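Long-range contacts in Cel44C (Paenibacillus polymyxa, PDB 3ZQ9), which probably hydrolyses internal beta-1,4 linkages in cellulose and xyloglucan, this chain being the family 44 glycoside hydrolase part of a longer multidomain enzyme: residues A[110-115]-A[182-187]; A[286-291]-A[325-330]. The protein carries 2 engineered substitutions. All coordinates share one frame; numbering follows the deposited sequence. Where two conformers were deposited one is given.

Contact 1 (A[110-115]-A[182-187]); sequences LPMAGY and YALDNE. With NOY ((2R,3S,4R,5R)-5-(hydroxymethyl)piperidine-2,3,4-triol), chain B.
The carboxylate of D185 holds the loop that follows L110: its OD2 accepts from M112 N over 2.7 Å in a nearly straight bond (164°), through the anti lone pair, and takes a weaker second bond from A113 N. This joins the C-terminal ends of two neighbouring parallel strands, 105-110 and 181-184, of the TIM barrel. With CG anti to the backbone N (chi1 -157°), D185 reaches across to the loop while OD1 turns to N186 N at 2.7 Å, with T51 and W191 as further partners. Replacing D185 by an alanine would probably leave the amides of M112 and A113 without their acceptor and let the loop shift. Strand pairing continues from L110 N to A183 O (2.9 Å, 164°), whereas D185 N returns only a weak bond to L110 O. Beyond D185, E187 OE2 accepts from the ring N of the bound piperidine-triol at 2.8 Å, so the segment runs from strand to sugar-binding site. Apolar packing lies between the barrel wall and helices 159-170 and 205-222: M112 SD rests 3.9 Å from L184 CB, and L110 CD1 comes within 3.7 Å of Y182 CB.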
loop_
_atom_site.group_PDB
_atom_site.type_symbol
_atom_site.label_atom_id
_atom_site.label_comp_id
_atom_site.label_asym_id
_atom_site.label_seq_id
_atom_site.Cartn_x
_atom_site.Cartn_y
_atom_site.Cartn_z
ATOM N N LEU A 110 -14.096 -3.216 5.762
ATOM C CA LEU A 110 -15.514 -3.477 6.076
ATOM C C LEU A 110 -16.052 -4.431 5.006
ATOM O O LEU A 110 -15.541 -4.448 3.871
ATOM C CB LEU A 110 -16.341 -2.172 6.109
ATOM C CG LEU A 110 -15.822 -1.082 7.073
ATOM C CD1 LEU A 110 -16.703 0.131 6.966
ATOM C CD2 LEU A 110 -15.895 -1.634 8.531
ATOM N N PRO A 111 -17.065 -5.244 5.360
ATOM C CA PRO A 111 -17.525 -6.268 4.405
ATOM C C PRO A 111 -18.565 -5.708 3.418
ATOM O O PRO A 111 -19.479 -4.944 3.833
ATOM C CB PRO A 111 -18.216 -7.321 5.322
ATOM C CG PRO A 111 -18.804 -6.478 6.456
ATOM C CD PRO A 111 -17.693 -5.389 6.693
ATOM N N MET A 112 -18.465 -6.116 2.148
ATOM C CA MET A 112 -19.399 -5.647 1.155
ATOM C C MET A 112 -19.862 -6.764 0.205
ATOM O O MET A 112 -20.732 -6.564 -0.648
ATOM C CB MET A 112 -18.702 -4.475 0.382
ATOM C CG MET A 112 -19.676 -3.488 -0.159
ATOM S SD MET A 112 -18.894 -2.087 -0.979
ATOM C CE MET A 112 -17.803 -2.856 -2.167
ATOM N N ALA A 113 -19.276 -7.953 0.314
ATOM C CA ALA A 113 -19.617 -9.031 -0.629
ATOM C C ALA A 113 -20.979 -9.656 -0.290
ATOM O O ALA A 113 -21.599 -10.284 -1.163
ATOM C CB ALA A 113 -18.511 -10.080 -0.676
ATOM N N GLY A 114 -21.447 -9.448 0.956
ATOM C CA GLY A 114 -22.861 -9.633 1.332
ATOM C C GLY A 114 -23.107 -10.538 2.536
ATOM O O GLY A 114 -24.189 -10.486 3.165
ATOM N N TYR A 115 -22.116 -11.377 2.861
ATOM C CA TYR A 115 -22.208 -12.265 4.026
ATOM C C TYR A 115 -20.882 -12.344 4.788
ATOM O O TYR A 115 -19.825 -12.091 4.218
ATOM C CB TYR A 115 -22.546 -13.710 3.602
ATOM C CG TYR A 115 -23.877 -13.781 2.837
ATOM C CD1 TYR A 115 -23.915 -13.532 1.436
ATOM C CD2 TYR A 115 -25.055 -14.070 3.518
ATOM C CE1 TYR A 115 -25.109 -13.576 0.754
ATOM C CE2 TYR A 115 -26.273 -14.130 2.832
ATOM C CZ TYR A 115 -26.279 -13.885 1.461
ATOM O OH TYR A 115 -27.492 -13.964 0.780
ATOM N N TYR A 182 -11.472 3.400 6.348
ATOM C CA TYR A 182 -12.277 2.187 6.146
ATOM C C TYR A 182 -12.241 1.853 4.666
ATOM O O TYR A 182 -12.506 2.743 3.823
ATOM C CB TYR A 182 -13.746 2.386 6.596
ATOM C CG TYR A 182 -13.871 2.621 8.085
ATOM C CD1 TYR A 182 -13.795 1.560 8.995
ATOM C CD2 TYR A 182 -14.056 3.904 8.576
ATOM C CE1 TYR A 182 -13.846 1.799 10.384
ATOM C CE2 TYR A 182 -14.151 4.156 9.966
ATOM C CZ TYR A 182 -14.045 3.098 10.847
ATOM O OH TYR A 182 -14.122 3.336 12.184
ATOM N N ALA A 183 -11.947 0.588 4.362
ATOM C CA ALA A 183 -11.912 0.103 2.993
ATOM C C ALA A 183 -13.208 -0.631 2.664
ATOM O O ALA A 183 -13.720 -1.395 3.507
ATOM C CB ALA A 183 -10.717 -0.882 2.831
ATOM N N LEU A 184 -13.696 -0.437 1.436
ATOM C CA LEU A 184 -14.908 -1.084 0.962
ATOM C C LEU A 184 -14.528 -2.502 0.489
ATOM O O LEU A 184 -14.332 -2.737 -0.694
ATOM C CB LEU A 184 -15.551 -0.256 -0.179
ATOM C CG LEU A 184 -15.915 1.183 0.235
ATOM C CD1 LEU A 184 -16.385 1.977 -1.031
ATOM C CD2 LEU A 184 -16.975 1.212 1.276
ATOM N N ASP A 185 -14.365 -3.384 1.466
ATOM C CA ASP A 185 -14.064 -4.823 1.214
ATOM C C ASP A 185 -12.681 -4.904 0.547
ATOM O O ASP A 185 -11.800 -4.065 0.842
ATOM C CB ASP A 185 -15.218 -5.467 0.395
ATOM C CG ASP A 185 -15.298 -6.981 0.565
ATOM O OD1 ASP A 185 -14.427 -7.680 0.003
ATOM O OD2 ASP A 185 -16.256 -7.478 1.242
ATOM N N ASN A 186 -12.480 -5.894 -0.333
ATOM C CA ASN A 186 -11.142 -6.226 -0.854
ATOM C C ASN A 186 -11.325 -6.951 -2.191
ATOM O O ASN A 186 -12.048 -7.961 -2.248
ATOM C CB ASN A 186 -10.448 -7.193 0.144
ATOM C CG ASN A 186 -9.067 -7.619 -0.327
ATOM O OD1 ASN A 186 -8.865 -8.802 -0.802
ATOM N ND2 ASN A 186 -8.133 -6.734 -0.233
ATOM N N GLU A 187 -10.723 -6.430 -3.255
ATOM C CA GLU A 187 -10.627 -7.151 -4.551
ATOM C C GLU A 187 -11.988 -7.713 -5.026
ATOM O O GLU A 187 -12.126 -8.916 -5.273
ATOM C CB GLU A 187 -9.549 -8.254 -4.506
ATOM C CG GLU A 187 -8.172 -7.668 -4.110
ATOM C CD GLU A 187 -6.997 -8.662 -4.209
ATOM O OE1 GLU A 187 -7.219 -9.881 -4.381
ATOM O OE2 GLU A 187 -5.806 -8.174 -4.142
HETATM O O4 NOY B . -2.704 -12.806 0.137
HETATM C C4 NOY B . -3.467 -12.134 -0.884
HETATM C C3 NOY B . -4.298 -10.985 -0.276
HETATM O O3 NOY B . -5.225 -11.465 0.698
HETATM C C2 NOY B . -5.088 -10.284 -1.406
HETATM N N NOY B . -4.200 -9.778 -2.471
HETATM C C7 NOY B . -3.268 -10.793 -3.020
HETATM C C5 NOY B . -2.499 -11.461 -1.873
HETATM C C6 NOY B . -1.432 -12.434 -2.386
HETATM O O2 NOY B . -5.886 -9.220 -0.891
HETATM O O6 NOY B . -2.021 -13.417 -3.249
#

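Contact 2 (A[286-291]-A[325-330]); sequences YPEAMG and SWIAQW. With NOY ((2R,3S,4R,5R)-5-(hydroxymethyl)piperidine-2,3,4-triol), chain B.
E288 meets the first turn of helix 326-331 through W326 and I327, and S325, the N-cap residue of that helix, packs beside them. The helix belongs to the long excursion between strands 280-285 and 353-359 of the TIM barrel. Residues 286-291 form the opening part of the same excursion.

Among the polar interactions, one hydrogen bond joins the two segments: W326 NE1 donates to E288 OE2 at 3.0 Å, with an N-H...O angle of 162°. The oxygen lies close to the indole plane, at the ring edge, yet the donor stands above the carboxylate plane, and the two planes are 70° apart. A bend at chi2 (-85°) folds the acid back to this position. The other oxygen, OE1, has a long, weak ion pair with R295, whose guanidinium also binds the carbonyls of Y286 and P287 and so ties down the start of the loop. At the start of the helix, S325 OG accepts from A328 N at 3.1 Å in an almost straight bond, the capping bond; the same hydroxyl is hydrogen-bonded to the E323 carboxylate, its strongest polar partner.

Van der Waals packing lies beside the bond. S325 CB sits 3.6 Å from E288 CB and also touches the E288 carbonyl oxygen, so the cap lies directly against the loop backbone. I327 CD1 crosses the aliphatic part of E288 at about a right angle, 3.7 Å from CG, and F236 of helix 236-241 packs on both W326 and I327.

Ligand contact is confined to the beginning of the loop. Y286 OH, hydrogen-bonded to E358, approaches C5 of the piperidine-triol at 3.8 Å. In the first turn of the helix, I327 CG1 lies 3.6 Å above the W326 ring plane, over its centre.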
loop_
_atom_site.group_PDB
_atom_site.type_symbol
_atom_site.label_atom_id
_atom_site.label_comp_id
_atom_site.label_asym_id
_atom_site.label_seq_id
_atom_site.Cartn_x
_atom_site.Cartn_y
_atom_site.Cartn_z
ATOM N N TYR A 286 0.767 -5.715 -8.092
ATOM C CA TYR A 286 1.820 -6.697 -8.042
ATOM C C TYR A 286 2.392 -6.754 -9.448
ATOM O O TYR A 286 1.684 -7.113 -10.388
ATOM C CB TYR A 286 1.249 -8.055 -7.669
ATOM C CG TYR A 286 0.801 -8.096 -6.229
ATOM C CD1 TYR A 286 1.738 -8.266 -5.211
ATOM C CD2 TYR A 286 -0.552 -7.985 -5.886
ATOM C CE1 TYR A 286 1.343 -8.346 -3.870
ATOM C CE2 TYR A 286 -0.958 -8.018 -4.540
ATOM C CZ TYR A 286 -0.007 -8.239 -3.544
ATOM O OH TYR A 286 -0.386 -8.325 -2.215
ATOM N N PRO A 287 3.643 -6.316 -9.603
ATOM C CA PRO A 287 4.237 -6.237 -10.954
ATOM C C PRO A 287 4.058 -7.565 -11.722
ATOM O O PRO A 287 4.233 -8.652 -11.152
ATOM C CB PRO A 287 5.705 -6.045 -10.637
ATOM C CG PRO A 287 5.685 -5.120 -9.414
ATOM C CD PRO A 287 4.503 -5.703 -8.571
ATOM N N GLU A 288 3.717 -7.450 -13.006
ATOM C CA GLU A 288 3.736 -8.603 -13.940
ATOM C C GLU A 288 5.082 -8.672 -14.663
ATOM O O GLU A 288 5.322 -9.603 -15.431
ATOM C CB GLU A 288 2.607 -8.420 -14.975
ATOM C CG GLU A 288 1.213 -8.563 -14.364
ATOM C CD GLU A 288 0.748 -9.996 -14.288
ATOM O OE1 GLU A 288 1.539 -10.943 -14.490
ATOM O OE2 GLU A 288 -0.441 -10.183 -13.997
ATOM N N ALA A 289 5.959 -7.715 -14.373
ATOM C CA ALA A 289 7.315 -7.645 -14.949
ATOM C C ALA A 289 8.013 -8.978 -14.843
ATOM O O ALA A 289 8.028 -9.585 -13.762
ATOM C CB ALA A 289 8.129 -6.565 -14.239
ATOM N N MET A 290 8.593 -9.414 -15.967
ATOM C CA MET A 290 9.283 -10.697 -16.095
ATOM C C MET A 290 10.777 -10.501 -16.355
ATOM O O MET A 290 11.166 -9.531 -16.997
ATOM C CB MET A 290 8.718 -11.447 -17.298
ATOM C CG MET A 290 7.208 -11.599 -17.286
ATOM S SD MET A 290 6.712 -13.059 -16.383
ATOM C CE MET A 290 7.643 -14.324 -17.250
ATOM N N GLY A 291 11.595 -11.430 -15.891
ATOM C CA GLY A 291 12.970 -11.482 -16.337
ATOM C C GLY A 291 13.418 -12.915 -16.190
ATOM O O GLY A 291 13.084 -13.572 -15.203
ATOM N N SER A 325 5.975 -7.614 -19.835
ATOM C CA SER A 325 4.742 -8.135 -19.209
ATOM C C SER A 325 3.587 -7.977 -20.205
ATOM O O SER A 325 3.672 -7.190 -21.148
ATOM C CB SER A 325 4.369 -7.350 -17.946
ATOM O OG SER A 325 3.844 -6.047 -18.306
ATOM N N TRP A 326 2.498 -8.692 -19.961
ATOM C CA TRP A 326 1.307 -8.574 -20.807
ATOM C C TRP A 326 0.661 -7.200 -20.714
ATOM O O TRP A 326 -0.005 -6.751 -21.668
ATOM C CB TRP A 326 0.313 -9.678 -20.432
ATOM C CG TRP A 326 -0.400 -9.514 -19.081
ATOM C CD1 TRP A 326 -0.062 -10.105 -17.885
ATOM C CD2 TRP A 326 -1.572 -8.739 -18.819
ATOM N NE1 TRP A 326 -0.956 -9.742 -16.917
ATOM C CE2 TRP A 326 -1.891 -8.906 -17.460
ATOM C CE3 TRP A 326 -2.391 -7.928 -19.605
ATOM C CZ2 TRP A 326 -2.999 -8.305 -16.874
ATOM C CZ3 TRP A 326 -3.485 -7.313 -19.015
ATOM C CH2 TRP A 326 -3.782 -7.528 -17.655
ATOM N N ILE A 327 0.862 -6.514 -19.578
ATOM C CA ILE A 327 0.340 -5.156 -19.410
ATOM C C ILE A 327 1.088 -4.200 -20.350
ATOM O O ILE A 327 0.463 -3.431 -21.082
ATOM C CB ILE A 327 0.470 -4.653 -17.951
ATOM C CG1 ILE A 327 -0.336 -5.573 -17.012
ATOM C CG2 ILE A 327 -0.038 -3.186 -17.837
ATOM C CD1 ILE A 327 0.024 -5.306 -15.510
ATOM N N ALA A 328 2.420 -4.286 -20.368
ATOM C CA ALA A 328 3.198 -3.456 -21.301
ATOM C C ALA A 328 2.957 -3.903 -22.768
ATOM O O ALA A 328 2.937 -3.089 -23.676
ATOM C CB ALA A 328 4.704 -3.486 -20.929
ATOM N N GLN A 329 2.762 -5.191 -22.993
ATOM C CA GLN A 329 2.560 -5.688 -24.361
ATOM C C GLN A 329 1.225 -5.179 -24.939
ATOM O O GLN A 329 1.161 -4.692 -26.087
ATOM C CB GLN A 329 2.563 -7.224 -24.342
ATOM C CG GLN A 329 2.162 -7.844 -25.664
ATOM C CD GLN A 329 3.167 -7.499 -26.759
ATOM O OE1 GLN A 329 4.359 -7.418 -26.491
ATOM N NE2 GLN A 329 2.685 -7.301 -27.999
ATOM N N TRP A 330 0.159 -5.282 -24.154
ATOM C CA TRP A 330 -1.172 -5.020 -24.685
ATOM C C TRP A 330 -1.839 -3.767 -24.167
ATOM O O TRP A 330 -2.933 -3.440 -24.627
ATOM C CB TRP A 330 -2.096 -6.216 -24.409
ATOM C CG TRP A 330 -1.693 -7.446 -25.101
ATOM C CD1 TRP A 330 -1.033 -8.522 -24.570
ATOM C CD2 TRP A 330 -1.931 -7.752 -26.486
ATOM N NE1 TRP A 330 -0.832 -9.481 -25.556
ATOM C CE2 TRP A 330 -1.376 -9.028 -26.735
ATOM C CE3 TRP A 330 -2.547 -7.056 -27.546
ATOM C CZ2 TRP A 330 -1.435 -9.635 -27.999
ATOM C CZ3 TRP A 330 -2.607 -7.662 -28.813
ATOM C CH2 TRP A 330 -2.050 -8.938 -29.024
HETATM O O4 NOY B . -2.704 -12.806 0.137
HETATM C C4 NOY B . -3.467 -12.134 -0.884
HETATM C C3 NOY B . -4.298 -10.985 -0.276
HETATM O O3 NOY B . -5.225 -11.465 0.698
HETATM C C2 NOY B . -5.088 -10.284 -1.406
HETATM N N NOY B . -4.200 -9.778 -2.471
HETATM C C7 NOY B . -3.268 -10.793 -3.020
HETATM C C5 NOY B . -2.499 -11.461 -1.873
HETATM C C6 NOY B . -1.432 -12.434 -2.386
HETATM O O2 NOY B . -5.886 -9.220 -0.891
HETATM O O6 NOY B . -2.021 -13.417 -3.249
#

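Overall arrangement
From the N terminus the chain first gives strand 8-22 to the separate nine-stranded sheet, then enters the eight-stranded barrel. Contact 1 closes a loop of 66 residues between 110-115 and 182-187, bringing the ends of adjacent barrel strands together. Contact 2 follows in series, closing a shorter loop of 33 residues, and ties the exit of strand 280-285 to helix 326-331, in the excursion before strand 353-359. The two loops neither nest nor cross. The centres of contact 1 and contact 2 are about 28 Å apart, although the nearest atoms of contact 1 and contact 2 approach to about 5 Å without touching. The shared element is the piperidine-triol, reached by E187 from contact 1 and by Y286 from contact 2.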